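Local coordinates for transcriptional regulator, MarR family (Silicibacter pomeroyi DSS-3, PDB 3BOQ), which probably binds DNA as a two-subunit repressor or activator of transcription, in the manner of the MarR family, at residues L30-G33 with D34-Q38; R37-L40 with D41-L45. All coordinates share one frame; numbering follows the deposited sequence.

How the contacts relate
Both contacts lie on helix 12-43 and follow one another along it, sharing Arg37 and Gln38; their centres are about 10 Å apart. Contact 1 is a run of regular helix, and contact 2 follows the same helix on into the link before helix 47-58. Their centres lie about 11 Å and 14 Å from the centre of the chain, on the same side of it. The surroundings change along the way: contact 1 meets the second subunit, whereas contact 2 is touched only by its own chain. Helices 47-58 and 110-130 of the same chain pack against both; Asn36 of contact 1 is hydrogen-bonded to Leu47 N, and Glu42 of contact 2 forms a salt bridge with Arg125 of helix 110-130.

Contact 1 (L30-G33 with D34-Q38); sequences LVFG and DLNRQ
Val31 and Leu35, Phe32 and Asn36, and Gly33 and Arg37 follow one another a turn apart along helix 12-43, each pair joined by a backbone bond from the later N-H to the earlier carbonyl. Leu35 N reaches Val31 O over 2.9 Å and nearly in line with the C=O bond, while Arg37 N stands above the carbonyl plane of Gly33, 3.2 Å from Gly33 O. A weak second bond from Asp34 N also falls on Val31 O.

The apolar pair is Val31 and Leu35, whose side chains run alongside each other; a methyl meets a methyl at 4.2 Å, Val31 CG1 to Leu35 CD2. Branched aliphatic residues suit this buried stripe: Val31 packs on Leu127 and Leu35 on Ile126, both of helix 110-130, and both also meet Trp21 of the second subunit.

Phe32 and Asn36 form the neighbouring stripe. With CG anti to the backbone N in both (chi1 -168°), the two side chains point the same way, and ring and amide planes differ by 28°. The ring atom Phe32 CE2 comes 4.2 Å from Asn36 CB, an oblique approach that leaves the polar end of Asn36 to a different task: its OD1 accepts a hydrogen bond from Leu47 N, at the start of helix 47-58. Phe32 itself meets the ring of His28.

On the remaining side, Arg37 CB rests 3.3 Å from Gly33 O, and its extended chain then leads away, as befits a charged residue at an exposed position. The chemistry is thus divided among the side chains: methyls and a ring serve packing within and between subunits, while OD1 of Asn36 accepts the main-chain N-H of Leu47 and so ties this helix to the next.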
loop_
_atom_site.group_PDB
_atom_site.type_symbol
_atom_site.label_atom_id
_atom_site.label_comp_id
_atom_site.label_asym_id
_atom_site.label_seq_id
_atom_site.Cartn_x
_atom_site.Cartn_y
_atom_site.Cartn_z
ATOM N N LEU B 30 0.453 -3.095 -7.536
ATOM C CA LEU B 30 0.156 -4.109 -8.538
ATOM C C LEU B 30 -0.649 -5.255 -7.929
ATOM O O LEU B 30 -1.481 -5.862 -8.591
ATOM C CB LEU B 30 1.447 -4.710 -9.097
ATOM C CG LEU B 30 1.918 -4.540 -10.536
ATOM C CD1 LEU B 30 2.951 -5.616 -10.848
ATOM C CD2 LEU B 30 0.771 -4.621 -11.536
ATOM N N VAL B 31 -0.354 -5.596 -6.682
ATOM C CA VAL B 31 -1.035 -6.700 -6.032
ATOM C C VAL B 31 -2.374 -6.201 -5.488
ATOM O O VAL B 31 -3.400 -6.824 -5.720
ATOM C CB VAL B 31 -0.149 -7.391 -4.980
ATOM C CG1 VAL B 31 -0.948 -8.349 -4.103
ATOM C CG2 VAL B 31 1.022 -8.117 -5.666
ATOM N N PHE B 32 -2.372 -5.050 -4.829
ATOM C CA PHE B 32 -3.534 -4.578 -4.120
ATOM C C PHE B 32 -4.731 -4.295 -5.030
ATOM O O PHE B 32 -5.824 -4.758 -4.746
ATOM C CB PHE B 32 -3.184 -3.330 -3.311
ATOM C CG PHE B 32 -4.232 -2.947 -2.330
ATOM C CD1 PHE B 32 -4.064 -3.248 -0.983
ATOM C CD2 PHE B 32 -5.392 -2.311 -2.755
ATOM C CE1 PHE B 32 -5.029 -2.914 -0.053
ATOM C CE2 PHE B 32 -6.375 -1.971 -1.847
ATOM C CZ PHE B 32 -6.195 -2.279 -0.480
ATOM N N GLY B 33 -4.522 -3.538 -6.105
ATOM C CA GLY B 33 -5.571 -3.205 -7.051
ATOM C C GLY B 33 -6.308 -4.406 -7.639
ATOM O O GLY B 33 -7.527 -4.368 -7.849
ATOM N N ASP B 34 -5.568 -5.477 -7.906
ATOM C CA ASP B 34 -6.116 -6.638 -8.584
ATOM C C ASP B 34 -6.739 -7.604 -7.626
ATOM O O ASP B 34 -7.808 -8.125 -7.908
ATOM C CB ASP B 34 -5.022 -7.356 -9.335
ATOM C CG ASP B 34 -4.951 -6.941 -10.773
ATOM O OD1 ASP B 34 -5.212 -5.740 -11.063
ATOM O OD2 ASP B 34 -4.631 -7.822 -11.613
ATOM N N LEU B 35 -6.043 -7.853 -6.515
ATOM C CA LEU B 35 -6.545 -8.629 -5.411
ATOM C C LEU B 35 -7.871 -8.054 -4.969
ATOM O O LEU B 35 -8.849 -8.764 -4.934
ATOM C CB LEU B 35 -5.551 -8.592 -4.262
ATOM C CG LEU B 35 -5.700 -9.550 -3.091
ATOM C CD1 LEU B 35 -5.971 -10.998 -3.571
ATOM C CD2 LEU B 35 -4.470 -9.518 -2.192
ATOM N N ASN B 36 -7.904 -6.766 -4.660
ATOM C CA ASN B 36 -9.131 -6.060 -4.289
ATOM C C ASN B 36 -10.292 -6.172 -5.304
ATOM O O ASN B 36 -11.414 -6.544 -4.935
ATOM C CB ASN B 36 -8.825 -4.594 -3.994
ATOM C CG ASN B 36 -9.971 -3.891 -3.331
ATOM O OD1 ASN B 36 -10.397 -4.276 -2.241
ATOM N ND2 ASN B 36 -10.487 -2.844 -3.977
ATOM N N ARG B 37 -10.018 -5.851 -6.568
ATOM C CA ARG B 37 -11.028 -5.891 -7.632
ATOM C C ARG B 37 -11.547 -7.313 -7.873
ATOM O O ARG B 37 -12.736 -7.481 -8.055
ATOM C CB ARG B 37 -10.501 -5.248 -8.933
ATOM C CG ARG B 37 -11.259 -5.646 -10.223
ATOM C CD ARG B 37 -10.947 -4.683 -11.393
ATOM N NE ARG B 37 -12.040 -4.610 -12.379
ATOM C CZ ARG B 37 -12.403 -3.499 -13.034
ATOM N NH1 ARG B 37 -11.765 -2.345 -12.824
ATOM N NH2 ARG B 37 -13.412 -3.535 -13.901
ATOM N N GLN B 38 -10.671 -8.318 -7.865
ATOM C CA GLN B 38 -11.091 -9.730 -7.973
ATOM C C GLN B 38 -11.813 -10.319 -6.757
ATOM O O GLN B 38 -12.734 -11.099 -6.908
ATOM C CB GLN B 38 -9.930 -10.635 -8.381
ATOM C CG GLN B 38 -9.507 -10.393 -9.798
ATOM C CD GLN B 38 -8.527 -11.426 -10.269
ATOM O OE1 GLN B 38 -8.883 -12.588 -10.480
ATOM N NE2 GLN B 38 -7.280 -11.014 -10.451
#

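Contact 2 (R37-L40 with D41-L45); sequences RQLL and DETGL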
loop_
_atom_site.group_PDB
_atom_site.type_symbol
_atom_site.label_atom_id
_atom_site.label_comp_id
_atom_site.label_asym_id
_atom_site.label_seq_id
_atom_site.Cartn_x
_atom_site.Cartn_y
_atom_site.Cartn_z
ATOM N N ARG B 37 -10.018 -5.851 -6.568
ATOM C CA ARG B 37 -11.028 -5.891 -7.632
ATOM C C ARG B 37 -11.547 -7.313 -7.873
ATOM O O ARG B 37 -12.736 -7.481 -8.055
ATOM C CB ARG B 37 -10.501 -5.248 -8.933
ATOM C CG ARG B 37 -11.259 -5.646 -10.223
ATOM C CD ARG B 37 -10.947 -4.683 -11.393
ATOM N NE ARG B 37 -12.040 -4.610 -12.379
ATOM C CZ ARG B 37 -12.403 -3.499 -13.034
ATOM N NH1 ARG B 37 -11.765 -2.345 -12.824
ATOM N NH2 ARG B 37 -13.412 -3.535 -13.901
ATOM N N GLN B 38 -10.671 -8.318 -7.865
ATOM C CA GLN B 38 -11.091 -9.730 -7.973
ATOM C C GLN B 38 -11.813 -10.319 -6.757
ATOM O O GLN B 38 -12.734 -11.099 -6.908
ATOM C CB GLN B 38 -9.930 -10.635 -8.381
ATOM C CG GLN B 38 -9.507 -10.393 -9.798
ATOM C CD GLN B 38 -8.527 -11.426 -10.269
ATOM O OE1 GLN B 38 -8.883 -12.588 -10.480
ATOM N NE2 GLN B 38 -7.280 -11.014 -10.451
ATOM N N LEU B 39 -11.381 -9.959 -5.560
ATOM C CA LEU B 39 -12.040 -10.392 -4.333
ATOM C C LEU B 39 -13.467 -9.837 -4.255
ATOM O O LEU B 39 -14.392 -10.523 -3.776
ATOM C CB LEU B 39 -11.218 -9.951 -3.112
ATOM C CG LEU B 39 -11.410 -10.693 -1.792
ATOM C CD1 LEU B 39 -11.215 -12.238 -1.931
ATOM C CD2 LEU B 39 -10.537 -10.098 -0.714
ATOM N N LEU B 40 -13.631 -8.606 -4.743
ATOM C CA LEU B 40 -14.936 -7.947 -4.806
ATOM C C LEU B 40 -15.829 -8.651 -5.832
ATOM O O LEU B 40 -16.965 -9.040 -5.509
ATOM C CB LEU B 40 -14.826 -6.432 -5.083
ATOM C CG LEU B 40 -14.948 -5.466 -3.883
ATOM C CD1 LEU B 40 -14.514 -4.003 -4.218
ATOM C CD2 LEU B 40 -16.356 -5.449 -3.293
ATOM N N ASP B 41 -15.312 -8.839 -7.047
ATOM C CA ASP B 41 -16.055 -9.548 -8.067
ATOM C C ASP B 41 -16.480 -10.933 -7.554
ATOM O O ASP B 41 -17.653 -11.262 -7.644
ATOM C CB ASP B 41 -15.302 -9.646 -9.401
ATOM C CG ASP B 41 -16.013 -10.566 -10.398
ATOM O OD1 ASP B 41 -17.020 -10.150 -11.043
ATOM O OD2 ASP B 41 -15.591 -11.739 -10.518
ATOM N N GLU B 42 -15.568 -11.722 -6.996
ATOM C CA GLU B 42 -15.920 -13.088 -6.567
ATOM C C GLU B 42 -16.771 -13.215 -5.273
ATOM O O GLU B 42 -17.465 -14.186 -5.099
ATOM C CB GLU B 42 -14.659 -13.965 -6.505
ATOM C CG GLU B 42 -13.840 -13.814 -7.791
ATOM C CD GLU B 42 -12.811 -14.917 -8.040
ATOM O OE1 GLU B 42 -12.883 -15.988 -7.375
ATOM O OE2 GLU B 42 -11.934 -14.699 -8.929
ATOM N N THR B 43 -16.757 -12.209 -4.409
ATOM C CA THR B 43 -17.187 -12.359 -3.023
ATOM C C THR B 43 -17.983 -11.122 -2.530
ATOM O O THR B 43 -18.686 -11.186 -1.520
ATOM C CB THR B 43 -15.893 -12.520 -2.136
ATOM O OG1 THR B 43 -15.280 -13.789 -2.394
ATOM C CG2 THR B 43 -16.170 -12.414 -0.663
ATOM N N GLY B 44 -17.846 -9.993 -3.218
ATOM C CA GLY B 44 -18.488 -8.766 -2.778
ATOM C C GLY B 44 -17.837 -8.152 -1.548
ATOM O O GLY B 44 -18.365 -7.218 -0.974
ATOM N N LEU B 45 -16.690 -8.702 -1.150
ATOM C CA LEU B 45 -15.819 -8.186 -0.101
ATOM C C LEU B 45 -14.612 -7.445 -0.674
ATOM O O LEU B 45 -13.983 -7.890 -1.654
ATOM C CB LEU B 45 -15.285 -9.324 0.740
ATOM C CG LEU B 45 -15.881 -9.549 2.115
ATOM C CD1 LEU B 45 -17.369 -9.363 2.107
ATOM C CD2 LEU B 45 -15.483 -10.957 2.554
#
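Leu40 and Gly44 meet where helix 12-43 gives way to the link before helix 47-58, in a subunit of the MarR winged-helix type; Gly44, with positive phi (73°), is the first residue to leave helical backbone angles. Gly44 N gives a short hydrogen bond of 2.6 Å to Leu40 O, and Thr43 N adds a weak one to the same oxygen. Glycine suits this place because it adopts the left-handed conformation readily, letting the chain turn back over the helix toward Leu45.

That return lays main chain along the side chain of Leu40. Leu40 CB lies 3.8 Å from Leu45 O, Leu40 CG 3.4 Å from the same oxygen, and the tip methyl Leu40 CD2 3.5 Å from Gly44 O. An aliphatic chain can lie against these carbonyl groups without competing for their hydrogen bonds.

One turn back, Glu42 N binds Gln38 O at 2.9 Å. CG of Glu42 sits beside its own backbone N (chi1 -48°), which brings this methylene to 3.1 Å from Gln38 O, and the chain then extends until OE1 meets Arg125 of helix 110-130 in a salt bridge. Leu39 and Leu45 face the interior, where Leu39 packs on Phe50 and Leu45 on Met53. Leu45 O also receives a bent CA-H...O contact from Leu40 CA, 3.3 Å away with 121° at the hydrogen.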